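Local coordinates for endo-beta-N-acetylglucosaminidase F1 (Bacteroides thetaiotaomicron VPI-5482, PDB 6TCV), which hydrolyses high-mannose N-glycans as an endo-beta-N-acetylglucosaminidase, probably cutting between the two N-acetylglucosamine units of the glycan core, at residues A[109-114]-A[148-153]; A[122-127]-A[320-325]; A[206-209]-A[214-217]; A[252-257]-A[299-304]; A[376-381]-A[408-413]. The protein carries 2 engineered substitutions. One frame throughout, in Å; residues are numbered along the deposited sequence. Where two conformers were deposited one is given.

Overall arrangement
Along the chain the five contacts run from an N-terminal beta domain into a catalytic domain whose mainly parallel strands fit the beta/alpha barrel expected of this enzyme class. Contact 1 joins two sheets of the first domain. Contact 2, its centre about 13 Å away, starts from strand 125-130, the sheet neighbour of contact 1's strand 147-154, and reaches across to the turn before barrel strand 324-329. Contacts 3 and 4 both fall within the loop that contact 2 closes. Their centres lie about 9 Å apart, and Asp253 ties them together. Contact 5, about 34 Å from contact 4 between centres, comes last. Contacts 4 and 5 each touch bound sugars, while contact 1 lies across the chain's centre from both.

Contact 1 (A[109-114]-A[148-153]); sequences VEMTIR and CIYLVK
The hydroxyl of Tyr150, at the end of a ring that takes the Met111 methyl on one face, is hydrogen-bonded to Asp27 OD1, and this buried polar atom is thereby satisfied. Asp27 lies outside the two strands; what passes between them is apolar. Met111 runs out from strand 108-114 almost fully extended over its first two torsions and then bends at the sulfur (chi3 72°), which brings CE over the ring while SD stays oblique to it. CE lies 3.5 Å from the centroid of the Tyr150 ring and 17° off its normal, shifted toward the CE1-CZ side, with 3.4 Å between Met111 CE and Tyr150 CE1. This is a CH-pi contact within a Met-aromatic pair, the two side chains arriving from opposite directions. Two residues along each strand, Ile113 CD1 meets Val152 CG2 at a looser 4.3 Å, and Ile127 of strand 125-130 packs against both. A leucine in place of Tyr150 would probably leave Asp27 without its hydroxyl partner and the Met111 methyl without the flat face it rests on. No hydrogen bond passes between the two strands, which belong to different sheets, 108-114 to the antiparallel one and 147-154 to the mixed one. The sheets pack face to face as in a beta sandwich, and the chemistry implies that they are held together here by dispersion, with the tyrosine's hydroxyl paired to Asp27.

Contact 2 (A[122-127]-A[320-325]); sequences DKTYAI and MPDKLV
Thr124 and Asp322 make this contact by themselves, a threonine at the edge of the N-terminal domain reaching an aspartate on a turn of the catalytic barrel. From the threonine CB onward the carboxylate is close to every atom: CB is 3.4 Å from Asp322 OD2, and the two branches then divide the work. OG1, set beside the backbone N (chi1 -62°), donates a hydrogen bond of 2.7 Å to Asp322 OD2. It approaches on the anti lone pair, the one turned away from OD1. CG2, the other branch, touches the root of the acid, 3.9 Å from Asp322 CB. Lys153 and Leu151 of strand 147-154 pack against the same threonine, and Phe82 lies against Asp322.

The acid stands at the third position of a type I turn from Met320 to Lys323, closed by Lys323 N to Met320 O at 3.0 Å. That turn links helix 306-319 to strand 324-329, so the contact falls at the entry to a barrel strand. Asp322 was modelled in two conformers, and the bond is described for one of them. What joins the domains at this point is therefore a neutral hydroxyl donating a hydrogen bond to a carboxylate, a directional link with little apolar surface behind it.

Contact 3 (A[206-209]-A[214-217]); sequences INYD and RPRV
Asn207 and Arg216 form a hydrogen-bonded pair of an antiparallel hairpin: Asn207 N gives to Arg216 O at 3.1 Å, and Arg216 N returns to Asn207 O at 2.8 Å. Nearer the turn, Asp209 N reaches Arg214 O at 2.8 Å, while the return bond from Arg214 N to Asp209 O stretches to 3.3 Å. Pro215 between them has no N-H to offer; its CD lies against Tyr208 CE1, its CB against Ile206 CD1. The Arg216 chain bends at chi3 (-53°), turning NE to Val217 O, 3.0 Å away in the guanidinium plane; its N-H is nearly straight (172°) but meets the carbonyl from above its plane. Arg216 NH1 makes a weak 3.4 Å salt bridge to Asp209 OD1; Asp209 OD2 binds Ala212 N. A methionine in place of Arg216 would probably leave Asp209 OD1 without its counter-charge and the Val217 carbonyl without this donor. Asn207 is satisfied by Asn251 and Asp253, Tyr208 OH by Asn298, Tyr208 N by Asp253 OD1 and Val217 N by Glu271 OE2. The end of barrel strand 198-209 and strand 214-218 form the hairpin, with strand 243-249 alongside; helix 262-278 packs on it, Phe268 touching Ile206 and Val217.

Contact 4 (A[252-257]-A[299-304]); sequences HDITGL and PSLTNP. With MAN (alpha-D-mannopyranose), chain B; MAN (alpha-D-mannopyranose), chain C; MAN (alpha-D-mannopyranose), chain D.
The imidazole of His252 is set among three mannoses of the bound glycan. The chain B mannose puts its C2 over the centre of one face, 3.7 Å above the ring plane, and C1 of the chain D mannose lies over the same face. At the edge, His252 NE2 shares a hydrogen bond of 2.7 Å with O2 of the chain C mannose, whose C2 lies in the ring plane. O6 of the chain D mannose approaches His252 CE1 to 3.1 Å. Just after the histidine the loop is braced by an Asx turn: Asp253 OD2 accepts from Thr255 N at 2.9 Å, and on its syn lone pair from Thr255 OG1 at 2.7 Å.

Leu301 supplies the link to the second loop. Its CD1 sits 3.5 Å from Ile254 O and 3.8 Å from Ile254 CD1, the two side chains crossing at about a right angle, while CD2 looks toward Thr255. The Ile254 carbonyl is bonded to Gln259 NE2. Both segments are beta-alpha loops of the barrel, one leading from strand 243-249 to helix 262-278, the other from strand 283-287 to helix 306-319, and Pro215 of strand 214-218 touches Thr255 and Ser300.

Contact 5 (A[376-381]-A[408-413]); sequences EFNLGG and PAKYGS. With NAG (2-acetamido-2-deoxy-beta-D-glucopyranose), chain E; MAN (alpha-D-mannopyranose), chain F.
Asn378 and Lys410 meet where two beta-alpha loops of the barrel come together, one following strand 371-376 and the other leading from strand 400-404 into helix 411-416, with Lys410 at the N-cap position. The firm part lies inside the first loop. Gly380 N bonds back to Glu376 O at 2.8 Å, and the Glu376 carboxylate folds over the same turn: OE1 takes Leu379 N at 2.8 Å, from above the carboxylate plane, and Asn378 N more weakly. The other oxygen, Glu376 OE2, accepts from O6 of the N-acetylglucosamine at 2.7 Å, so one acid both pins the turn and holds a sugar, in one of its two modelled conformers.

Toward helix 411-416 the fit is slacker. No direct hydrogen bond crosses. The Lys410 chain lies extended until its last torsion, passing obliquely with CE 3.5 Å from Asn378 OD1 and CD near the Phe377 carbonyl. A water fills in beside it, donating to Phe377 O at 2.9 Å and bonded also to Ser413 OG. Asn378 thus has two sides: OD1 faces the lysine's methylenes, and the amide nitrogen goes to the glycan. The Asn378 chain, its CG opposite the backbone N (chi1 -175°), carries the amide out to the sugar, where ND2 donates to O4 of the chain F mannose at 3.0 Å and 154°.

Contact 1 (A[109-114]-A[148-153])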
# COMPACT_ATOMS: atom_id res chain seq x y z
N VAL A 109 -11.06 10.33 -24.50
CA VAL A 109 -11.52 9.21 -25.30
C VAL A 109 -11.65 8.00 -24.38
O VAL A 109 -10.78 7.73 -23.54
CB VAL A 109 -10.53 8.91 -26.44
N GLU A 110 -12.70 7.22 -24.61
CA GLU A 110 -12.93 6.04 -23.81
C GLU A 110 -11.92 4.96 -24.15
O GLU A 110 -11.54 4.78 -25.30
CB GLU A 110 -14.34 5.50 -24.08
N MET A 111 -11.44 4.28 -23.11
CA MET A 111 -10.53 3.15 -23.28
C MET A 111 -11.06 2.00 -22.44
O MET A 111 -11.33 2.17 -21.25
CB MET A 111 -9.11 3.51 -22.82
CG MET A 111 -8.10 2.36 -22.99
SD MET A 111 -6.46 2.74 -22.28
CE MET A 111 -6.80 2.66 -20.52
N THR A 112 -11.14 0.81 -23.03
CA THR A 112 -11.55 -0.39 -22.30
C THR A 112 -10.37 -1.35 -22.28
O THR A 112 -9.72 -1.55 -23.31
CB THR A 112 -12.76 -1.04 -22.99
OG1 THR A 112 -13.87 -0.14 -22.95
CG2 THR A 112 -13.17 -2.31 -22.25
N ILE A 113 -10.07 -1.90 -21.10
CA ILE A 113 -9.03 -2.90 -20.91
C ILE A 113 -9.71 -4.24 -20.65
O ILE A 113 -10.48 -4.36 -19.69
CB ILE A 113 -8.14 -2.57 -19.70
CG1 ILE A 113 -7.43 -1.22 -19.85
CG2 ILE A 113 -7.14 -3.73 -19.47
CD1 ILE A 113 -6.77 -0.74 -18.54
N ARG A 114 -9.44 -5.24 -21.49
CA ARG A 114 -9.99 -6.57 -21.31
C ARG A 114 -8.93 -7.49 -20.69
O ARG A 114 -7.74 -7.39 -20.99
CB ARG A 114 -10.53 -7.14 -22.63
N CYS A 148 0.86 9.06 -20.65
CA CYS A 148 0.46 8.47 -19.38
C CYS A 148 0.59 6.95 -19.41
O CYS A 148 0.87 6.35 -20.47
CB CYS A 148 -0.92 8.96 -18.95
SG CYS A 148 -2.16 8.33 -20.03
N ILE A 149 0.44 6.31 -18.25
CA ILE A 149 0.64 4.87 -18.17
C ILE A 149 -0.36 4.18 -17.25
O ILE A 149 -0.77 4.72 -16.21
CB ILE A 149 2.12 4.56 -17.86
CG1 ILE A 149 2.41 3.09 -18.14
CG2 ILE A 149 2.47 4.92 -16.39
CD1 ILE A 149 3.89 2.79 -18.34
N TYR A 150 -0.85 3.01 -17.68
CA TYR A 150 -1.64 2.10 -16.86
C TYR A 150 -0.79 0.87 -16.53
O TYR A 150 -0.12 0.34 -17.43
CB TYR A 150 -2.87 1.61 -17.60
CG TYR A 150 -3.76 2.76 -17.89
CD1 TYR A 150 -3.57 3.54 -19.02
CD2 TYR A 150 -4.81 3.08 -17.01
CE1 TYR A 150 -4.36 4.63 -19.29
CE2 TYR A 150 -5.60 4.19 -17.26
CZ TYR A 150 -5.39 4.94 -18.42
OH TYR A 150 -6.16 6.04 -18.71
N LEU A 151 -0.75 0.50 -15.26
CA LEU A 151 -0.00 -0.65 -14.77
C LEU A 151 -1.03 -1.69 -14.33
O LEU A 151 -1.70 -1.50 -13.33
CB LEU A 151 0.94 -0.19 -13.65
CG LEU A 151 1.98 0.85 -14.05
CD1 LEU A 151 2.76 1.38 -12.81
CD2 LEU A 151 2.92 0.36 -15.14
N VAL A 152 -1.17 -2.75 -15.13
CA VAL A 152 -2.30 -3.69 -15.08
C VAL A 152 -1.90 -4.99 -14.44
O VAL A 152 -0.88 -5.58 -14.81
CB VAL A 152 -2.87 -3.92 -16.50
CG1 VAL A 152 -4.11 -4.85 -16.43
CG2 VAL A 152 -3.18 -2.61 -17.23
N LYS A 153 -2.69 -5.44 -13.48
CA LYS A 153 -2.55 -6.73 -12.83
C LYS A 153 -3.85 -7.52 -12.88
O LYS A 153 -4.93 -6.95 -12.66
CB LYS A 153 -2.21 -6.52 -11.35
CG LYS A 153 -1.10 -5.49 -11.14
CD LYS A 153 -0.85 -5.06 -9.70
CE LYS A 153 -1.07 -6.12 -8.66
NZ LYS A 153 -1.01 -5.43 -7.32

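Contact 2 (A[122-127]-A[320-325])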
# COMPACT_ATOMS: atom_id res chain seq x y z
N ASP A 122 0.63 -12.55 -10.77
CA ASP A 122 1.57 -11.84 -9.91
C ASP A 122 2.58 -11.06 -10.74
O ASP A 122 3.77 -11.02 -10.41
CB ASP A 122 2.25 -12.82 -8.95
N LYS A 123 2.12 -10.51 -11.86
CA LYS A 123 2.95 -9.77 -12.80
C LYS A 123 2.23 -8.51 -13.26
O LYS A 123 1.05 -8.56 -13.59
CB LYS A 123 3.30 -10.61 -14.01
N THR A 124 2.93 -7.39 -13.29
CA THR A 124 2.39 -6.13 -13.76
C THR A 124 2.75 -5.88 -15.23
O THR A 124 3.92 -6.02 -15.63
CB THR A 124 2.94 -4.99 -12.92
OG1 THR A 124 2.52 -5.16 -11.59
CG2 THR A 124 2.45 -3.62 -13.43
N TYR A 125 1.75 -5.57 -16.04
CA TYR A 125 1.89 -5.24 -17.45
C TYR A 125 1.62 -3.75 -17.64
O TYR A 125 0.99 -3.11 -16.81
CB TYR A 125 0.90 -6.08 -18.27
CG TYR A 125 1.17 -7.56 -18.21
CD1 TYR A 125 0.75 -8.31 -17.13
CD2 TYR A 125 1.82 -8.21 -19.24
CE1 TYR A 125 0.99 -9.69 -17.06
CE2 TYR A 125 2.06 -9.56 -19.19
CZ TYR A 125 1.66 -10.28 -18.11
OH TYR A 125 1.93 -11.65 -18.11
N ALA A 126 2.06 -3.20 -18.74
CA ALA A 126 1.95 -1.77 -18.96
C ALA A 126 1.17 -1.43 -20.23
O ALA A 126 1.37 -2.05 -21.27
CB ALA A 126 3.36 -1.16 -19.04
N ILE A 127 0.36 -0.39 -20.14
CA ILE A 127 -0.24 0.25 -21.30
C ILE A 127 0.28 1.67 -21.33
O ILE A 127 -0.26 2.55 -20.66
CB ILE A 127 -1.78 0.23 -21.23
CG1 ILE A 127 -2.33 -1.16 -20.94
CG2 ILE A 127 -2.39 0.74 -22.53
CD1 ILE A 127 -3.81 -1.20 -20.60
N MET A 320 9.12 2.04 -7.31
CA MET A 320 8.15 0.93 -7.34
C MET A 320 6.76 1.49 -7.65
O MET A 320 5.83 1.44 -6.83
CB MET A 320 8.17 0.07 -6.06
CG MET A 320 7.95 0.76 -4.74
SD MET A 320 8.18 -0.46 -3.40
CE MET A 320 7.54 0.43 -1.97
N PRO A 321 6.57 1.93 -8.91
CA PRO A 321 5.33 2.65 -9.22
C PRO A 321 4.11 1.78 -9.20
O PRO A 321 2.99 2.30 -9.08
CB PRO A 321 5.58 3.22 -10.61
CG PRO A 321 6.68 2.38 -11.16
CD PRO A 321 7.53 1.97 -10.00
N ASP A 322 4.23 0.46 -9.34
CA ASP A 322 3.04 -0.38 -9.24
C ASP A 322 2.72 -0.82 -7.81
O ASP A 322 1.70 -1.50 -7.62
CB ASP A 322 3.16 -1.60 -10.17
CG ASP A 322 4.35 -2.46 -9.82
OD1 ASP A 322 5.37 -1.93 -9.38
OD2 ASP A 322 4.26 -3.68 -10.08
N LYS A 323 3.54 -0.45 -6.82
CA LYS A 323 3.35 -0.88 -5.44
C LYS A 323 2.87 0.27 -4.57
O LYS A 323 2.93 1.44 -4.96
CB LYS A 323 4.66 -1.47 -4.90
CG LYS A 323 5.10 -2.72 -5.66
CD LYS A 323 6.24 -3.46 -5.01
CE LYS A 323 6.62 -4.73 -5.74
NZ LYS A 323 7.45 -4.40 -6.89
N LEU A 324 2.37 -0.07 -3.38
CA LEU A 324 1.78 0.92 -2.50
C LEU A 324 2.84 1.67 -1.71
O LEU A 324 3.73 1.06 -1.10
CB LEU A 324 0.81 0.25 -1.53
CG LEU A 324 -0.41 -0.36 -2.20
CD1 LEU A 324 -1.19 -1.17 -1.16
CD2 LEU A 324 -1.34 0.70 -2.77
N VAL A 325 2.73 3.00 -1.68
CA VAL A 325 3.51 3.86 -0.79
C VAL A 325 2.53 4.47 0.19
O VAL A 325 1.60 5.19 -0.21
CB VAL A 325 4.31 4.90 -1.57
CG1 VAL A 325 5.06 5.86 -0.63
CG2 VAL A 325 5.27 4.20 -2.52

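Contact 3 (A[206-209]-A[214-217])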
# COMPACT_ATOMS: atom_id res chain seq x y z
N ILE A 206 14.87 1.88 9.85
CA ILE A 206 15.98 2.65 9.27
C ILE A 206 17.02 2.84 10.36
O ILE A 206 16.69 3.27 11.49
CB ILE A 206 15.53 3.97 8.63
CG1 ILE A 206 16.72 4.63 7.96
CG2 ILE A 206 14.83 4.91 9.61
CD1 ILE A 206 16.35 5.79 7.03
N ASN A 207 18.28 2.54 10.04
CA ASN A 207 19.39 2.71 10.97
C ASN A 207 20.61 3.11 10.15
O ASN A 207 20.65 2.96 8.92
CB ASN A 207 19.71 1.42 11.71
CG ASN A 207 18.78 1.21 12.87
OD1 ASN A 207 17.85 0.37 12.81
ND2 ASN A 207 19.01 1.95 13.95
N TYR A 208 21.60 3.69 10.84
CA TYR A 208 22.83 4.07 10.14
C TYR A 208 23.70 2.81 10.06
O TYR A 208 23.92 2.14 11.07
CB TYR A 208 23.59 5.15 10.90
CG TYR A 208 24.63 5.82 10.06
CD1 TYR A 208 24.23 6.47 8.92
CD2 TYR A 208 26.00 5.75 10.31
CE1 TYR A 208 25.11 7.10 8.07
CE2 TYR A 208 26.90 6.39 9.44
CZ TYR A 208 26.41 7.03 8.31
OH TYR A 208 27.30 7.69 7.44
N ASP A 209 24.26 2.54 8.88
CA ASP A 209 25.24 1.44 8.72
C ASP A 209 26.57 2.16 8.74
O ASP A 209 27.05 2.71 7.75
CB ASP A 209 24.98 0.78 7.37
CG ASP A 209 25.88 -0.39 7.11
OD1 ASP A 209 25.48 -1.20 6.21
OD2 ASP A 209 26.93 -0.51 7.74
N ARG A 214 26.23 4.82 5.37
CA ARG A 214 24.94 5.24 4.84
C ARG A 214 23.80 4.67 5.66
O ARG A 214 23.97 3.64 6.33
CB ARG A 214 24.78 4.93 3.36
CG ARG A 214 24.84 3.50 3.11
CD ARG A 214 24.67 3.29 1.58
NE ARG A 214 23.26 3.10 1.19
CZ ARG A 214 22.84 2.81 -0.06
NH1 ARG A 214 21.51 2.64 -0.35
NH2 ARG A 214 23.76 2.71 -1.02
N PRO A 215 22.60 5.24 5.55
CA PRO A 215 21.43 4.57 6.12
C PRO A 215 21.17 3.24 5.44
O PRO A 215 21.52 3.03 4.29
CB PRO A 215 20.28 5.56 5.80
CG PRO A 215 21.00 6.89 5.50
CD PRO A 215 22.26 6.53 4.89
N ARG A 216 20.51 2.33 6.15
CA ARG A 216 20.08 1.06 5.57
C ARG A 216 18.75 0.65 6.20
O ARG A 216 18.37 1.12 7.28
CB ARG A 216 21.11 -0.03 5.87
CG ARG A 216 21.22 -0.43 7.36
CD ARG A 216 22.00 -1.77 7.71
NE ARG A 216 21.51 -2.92 6.99
CZ ARG A 216 22.24 -3.91 6.53
NH1 ARG A 216 23.55 -3.91 6.72
NH2 ARG A 216 21.66 -4.92 5.91
N VAL A 217 18.07 -0.25 5.49
CA VAL A 217 17.01 -1.04 6.10
C VAL A 217 17.70 -2.04 7.01
O VAL A 217 18.58 -2.81 6.59
CB VAL A 217 16.21 -1.75 5.01
CG1 VAL A 217 15.16 -2.68 5.61
CG2 VAL A 217 15.57 -0.76 4.09

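Contact 4 (A[252-257]-A[299-304])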
# COMPACT_ATOMS: atom_id res chain seq x y z
N HIS A 252 16.23 5.00 16.81
CA HIS A 252 17.11 5.46 17.87
C HIS A 252 18.55 5.68 17.40
O HIS A 252 19.48 5.53 18.20
CB HIS A 252 17.09 4.47 19.05
CG HIS A 252 15.71 4.11 19.50
ND1 HIS A 252 14.94 4.94 20.30
CD2 HIS A 252 14.94 3.01 19.25
CE1 HIS A 252 13.77 4.37 20.51
NE2 HIS A 252 13.74 3.20 19.88
N ASP A 253 18.72 6.24 16.21
CA ASP A 253 20.03 6.75 15.81
C ASP A 253 19.82 7.98 14.93
O ASP A 253 18.69 8.50 14.82
CB ASP A 253 20.96 5.65 15.23
CG ASP A 253 20.59 5.16 13.85
OD1 ASP A 253 21.08 4.04 13.54
OD2 ASP A 253 19.92 5.83 13.07
N ILE A 254 20.89 8.46 14.30
CA ILE A 254 20.88 9.69 13.52
C ILE A 254 20.03 9.62 12.27
O ILE A 254 19.74 10.67 11.67
CB ILE A 254 22.31 10.15 13.13
CG1 ILE A 254 23.00 9.05 12.31
CG2 ILE A 254 23.07 10.60 14.39
CD1 ILE A 254 24.37 9.47 11.79
N THR A 255 19.60 8.43 11.84
CA THR A 255 18.79 8.30 10.63
C THR A 255 17.29 8.35 10.96
O THR A 255 16.85 7.96 12.05
CB THR A 255 19.09 7.00 9.85
OG1 THR A 255 18.67 5.87 10.63
CG2 THR A 255 20.54 6.89 9.44
N GLY A 256 16.50 8.79 10.00
CA GLY A 256 15.06 8.82 10.14
C GLY A 256 14.41 9.05 8.80
O GLY A 256 15.04 9.57 7.86
N LEU A 257 13.13 8.67 8.73
CA LEU A 257 12.38 8.70 7.49
C LEU A 257 12.00 10.09 7.05
O LEU A 257 11.62 10.26 5.88
CB LEU A 257 11.12 7.83 7.62
CG LEU A 257 11.45 6.39 8.04
CD1 LEU A 257 10.14 5.64 8.41
CD2 LEU A 257 12.16 5.63 6.93
N PRO A 299 26.25 13.62 4.58
CA PRO A 299 25.59 13.90 3.29
C PRO A 299 24.31 13.14 3.06
O PRO A 299 23.57 13.51 2.14
CB PRO A 299 26.65 13.52 2.24
CG PRO A 299 27.56 12.55 2.92
CD PRO A 299 27.60 13.02 4.39
N SER A 300 24.06 12.10 3.83
CA SER A 300 22.81 11.36 3.67
C SER A 300 21.63 11.97 4.41
O SER A 300 20.49 11.52 4.21
CB SER A 300 22.99 9.93 4.21
OG SER A 300 23.94 9.19 3.44
N LEU A 301 21.87 12.93 5.29
CA LEU A 301 20.88 13.47 6.22
C LEU A 301 20.67 14.96 6.03
O LEU A 301 21.46 15.66 5.37
CB LEU A 301 21.34 13.23 7.68
CG LEU A 301 21.73 11.79 8.00
CD1 LEU A 301 22.25 11.64 9.44
CD2 LEU A 301 20.56 10.84 7.76
N THR A 302 19.59 15.45 6.62
CA THR A 302 19.21 16.85 6.59
C THR A 302 18.34 17.16 7.81
O THR A 302 18.04 16.29 8.61
CB THR A 302 18.56 17.21 5.27
OG1 THR A 302 18.53 18.65 5.15
CG2 THR A 302 17.17 16.70 5.14
N ASN A 303 17.94 18.44 7.95
CA ASN A 303 17.05 18.84 9.04
C ASN A 303 15.72 18.06 8.91
O ASN A 303 15.22 17.86 7.79
CB ASN A 303 16.77 20.36 8.97
CG ASN A 303 18.05 21.14 8.90
OD1 ASN A 303 18.63 21.55 9.90
ND2 ASN A 303 18.35 21.55 7.68
N PRO A 304 15.17 17.53 9.99
CA PRO A 304 13.89 16.80 9.87
C PRO A 304 12.80 17.74 9.37
O PRO A 304 12.63 18.85 9.88
CB PRO A 304 13.60 16.33 11.30
CG PRO A 304 15.00 16.39 12.00
CD PRO A 304 15.70 17.54 11.37
C1 MAN B . 14.25 1.63 23.82
C2 MAN B . 15.45 2.15 23.04
C3 MAN B . 16.10 1.05 22.22
C4 MAN B . 16.41 -0.13 23.12
C5 MAN B . 15.15 -0.59 23.84
C6 MAN B . 15.40 -1.74 24.80
O2 MAN B . 16.46 2.66 23.92
O3 MAN B . 17.30 1.51 21.61
O4 MAN B . 16.84 -1.24 22.34
O5 MAN B . 14.60 0.50 24.60
O6 MAN B . 14.24 -2.03 25.54
C1 MAN C . 9.90 1.82 20.50
C2 MAN C . 10.53 0.97 19.41
C3 MAN C . 10.79 -0.43 19.95
C4 MAN C . 11.70 -0.37 21.16
C5 MAN C . 11.11 0.59 22.20
C6 MAN C . 12.03 0.81 23.37
O2 MAN C . 11.75 1.57 19.00
O3 MAN C . 11.46 -1.16 18.90
O4 MAN C . 11.92 -1.64 21.77
O5 MAN C . 10.80 1.87 21.61
O6 MAN C . 13.28 1.31 22.86
C1 MAN D . 17.18 3.72 23.39
C2 MAN D . 18.34 4.03 24.31
C3 MAN D . 17.82 4.40 25.69
C4 MAN D . 16.78 5.51 25.59
C5 MAN D . 15.70 5.12 24.59
C6 MAN D . 14.67 6.21 24.36
O2 MAN D . 19.09 5.10 23.76
O3 MAN D . 18.90 4.83 26.51
O4 MAN D . 16.16 5.71 26.86
O5 MAN D . 16.30 4.83 23.32
O6 MAN D . 13.89 5.97 23.21

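Contact 5 (A[376-381]-A[408-413])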
# COMPACT_ATOMS: atom_id res chain seq x y z
N GLU A 376 -6.40 0.76 18.09
CA GLU A 376 -5.23 0.18 18.77
C GLU A 376 -5.75 -1.09 19.44
O GLU A 376 -6.47 -1.03 20.45
CB GLU A 376 -4.65 1.17 19.79
CG GLU A 376 -3.12 1.22 19.84
CD GLU A 376 -2.46 -0.06 20.28
OE1 GLU A 376 -3.16 -1.09 20.47
OE2 GLU A 376 -1.23 -0.07 20.46
N PHE A 377 -5.54 -2.24 18.80
CA PHE A 377 -6.15 -3.48 19.28
C PHE A 377 -5.45 -4.05 20.51
O PHE A 377 -6.05 -4.87 21.20
CB PHE A 377 -6.15 -4.51 18.18
CG PHE A 377 -7.18 -4.33 17.09
CD1 PHE A 377 -8.48 -3.99 17.39
CD2 PHE A 377 -6.80 -4.53 15.76
CE1 PHE A 377 -9.43 -3.85 16.38
CE2 PHE A 377 -7.73 -4.40 14.75
CZ PHE A 377 -9.03 -4.05 15.05
N ASN A 378 -4.21 -3.66 20.78
CA ASN A 378 -3.53 -4.14 21.99
C ASN A 378 -3.86 -3.29 23.21
O ASN A 378 -4.02 -3.83 24.30
CB ASN A 378 -2.02 -4.11 21.74
CG ASN A 378 -1.26 -4.69 22.88
OD1 ASN A 378 -1.46 -5.86 23.25
ND2 ASN A 378 -0.37 -3.90 23.48
N LEU A 379 -3.90 -1.96 23.05
CA LEU A 379 -4.18 -1.06 24.16
C LEU A 379 -5.61 -0.62 24.29
O LEU A 379 -5.99 -0.20 25.38
CB LEU A 379 -3.34 0.20 24.09
CG LEU A 379 -1.83 0.08 24.04
CD1 LEU A 379 -1.18 1.38 23.81
CD2 LEU A 379 -1.37 -0.50 25.36
N GLY A 380 -6.40 -0.68 23.27
CA GLY A 380 -7.82 -0.54 23.40
C GLY A 380 -8.38 0.72 22.83
O GLY A 380 -9.62 0.83 22.72
N GLY A 381 -7.58 1.71 22.58
CA GLY A 381 -8.07 3.01 22.14
C GLY A 381 -8.46 3.05 20.65
O GLY A 381 -8.12 2.20 19.87
N PRO A 408 -3.95 -13.19 19.01
CA PRO A 408 -4.97 -14.21 19.30
C PRO A 408 -5.47 -14.18 20.74
O PRO A 408 -6.66 -14.37 20.97
CB PRO A 408 -4.24 -15.51 18.93
CG PRO A 408 -3.27 -15.10 17.83
CD PRO A 408 -2.81 -13.73 18.21
N ALA A 409 -4.59 -13.92 21.71
CA ALA A 409 -5.02 -13.87 23.10
C ALA A 409 -6.05 -12.78 23.37
O ALA A 409 -6.73 -12.84 24.41
CB ALA A 409 -3.83 -13.75 24.05
N LYS A 410 -6.09 -11.76 22.53
CA LYS A 410 -7.03 -10.66 22.69
C LYS A 410 -8.12 -10.69 21.63
O LYS A 410 -8.83 -9.69 21.44
CB LYS A 410 -6.34 -9.29 22.70
CG LYS A 410 -5.33 -9.15 23.82
CD LYS A 410 -4.75 -7.74 23.91
CE LYS A 410 -3.80 -7.61 25.09
NZ LYS A 410 -4.52 -7.63 26.39
N TYR A 411 -8.35 -11.83 20.97
CA TYR A 411 -9.36 -11.86 19.92
C TYR A 411 -10.75 -11.54 20.46
O TYR A 411 -11.56 -10.99 19.72
CB TYR A 411 -9.37 -13.21 19.21
CG TYR A 411 -8.40 -13.38 18.03
CD1 TYR A 411 -7.55 -12.37 17.63
CD2 TYR A 411 -8.41 -14.55 17.30
CE1 TYR A 411 -6.71 -12.52 16.51
CE2 TYR A 411 -7.57 -14.70 16.20
CZ TYR A 411 -6.71 -13.71 15.85
OH TYR A 411 -5.85 -13.86 14.76
N GLY A 412 -11.09 -11.90 21.69
CA GLY A 412 -12.39 -11.51 22.19
C GLY A 412 -12.60 -10.00 22.12
O GLY A 412 -13.65 -9.51 21.69
N SER A 413 -11.60 -9.24 22.58
CA SER A 413 -11.66 -7.78 22.48
C SER A 413 -11.68 -7.30 21.03
O SER A 413 -12.51 -6.45 20.66
CB SER A 413 -10.41 -7.21 23.19
OG SER A 413 -10.40 -5.81 23.10
C1 NAG E . 2.64 4.37 17.90
C2 NAG E . 3.42 3.50 16.93
C3 NAG E . 4.09 2.29 17.57
C4 NAG E . 3.64 2.13 19.01
C5 NAG E . 2.13 2.26 19.05
C6 NAG E . 1.52 1.96 20.42
C7 NAG E . 2.90 3.23 14.54
C8 NAG E . 1.83 2.81 13.54
N2 NAG E . 2.56 3.11 15.82
O3 NAG E . 5.51 2.45 17.52
O4 NAG E . 4.02 0.80 19.43
O5 NAG E . 1.74 3.61 18.73
O6 NAG E . 0.16 2.23 20.41
O7 NAG E . 4.00 3.68 14.19
C1 MAN F . 4.61 -4.54 26.37
C2 MAN F . 3.93 -5.69 27.08
C3 MAN F . 2.50 -5.81 26.58
C4 MAN F . 1.79 -4.49 26.82
C5 MAN F . 2.57 -3.32 26.22
C6 MAN F . 2.02 -2.00 26.70
O2 MAN F . 3.90 -5.39 28.49
O3 MAN F . 1.86 -6.86 27.26
O4 MAN F . 0.50 -4.53 26.23
O5 MAN F . 3.94 -3.33 26.64
O6 MAN F . 2.69 -0.88 26.12
O HOH W 1 -8.90 -4.60 21.05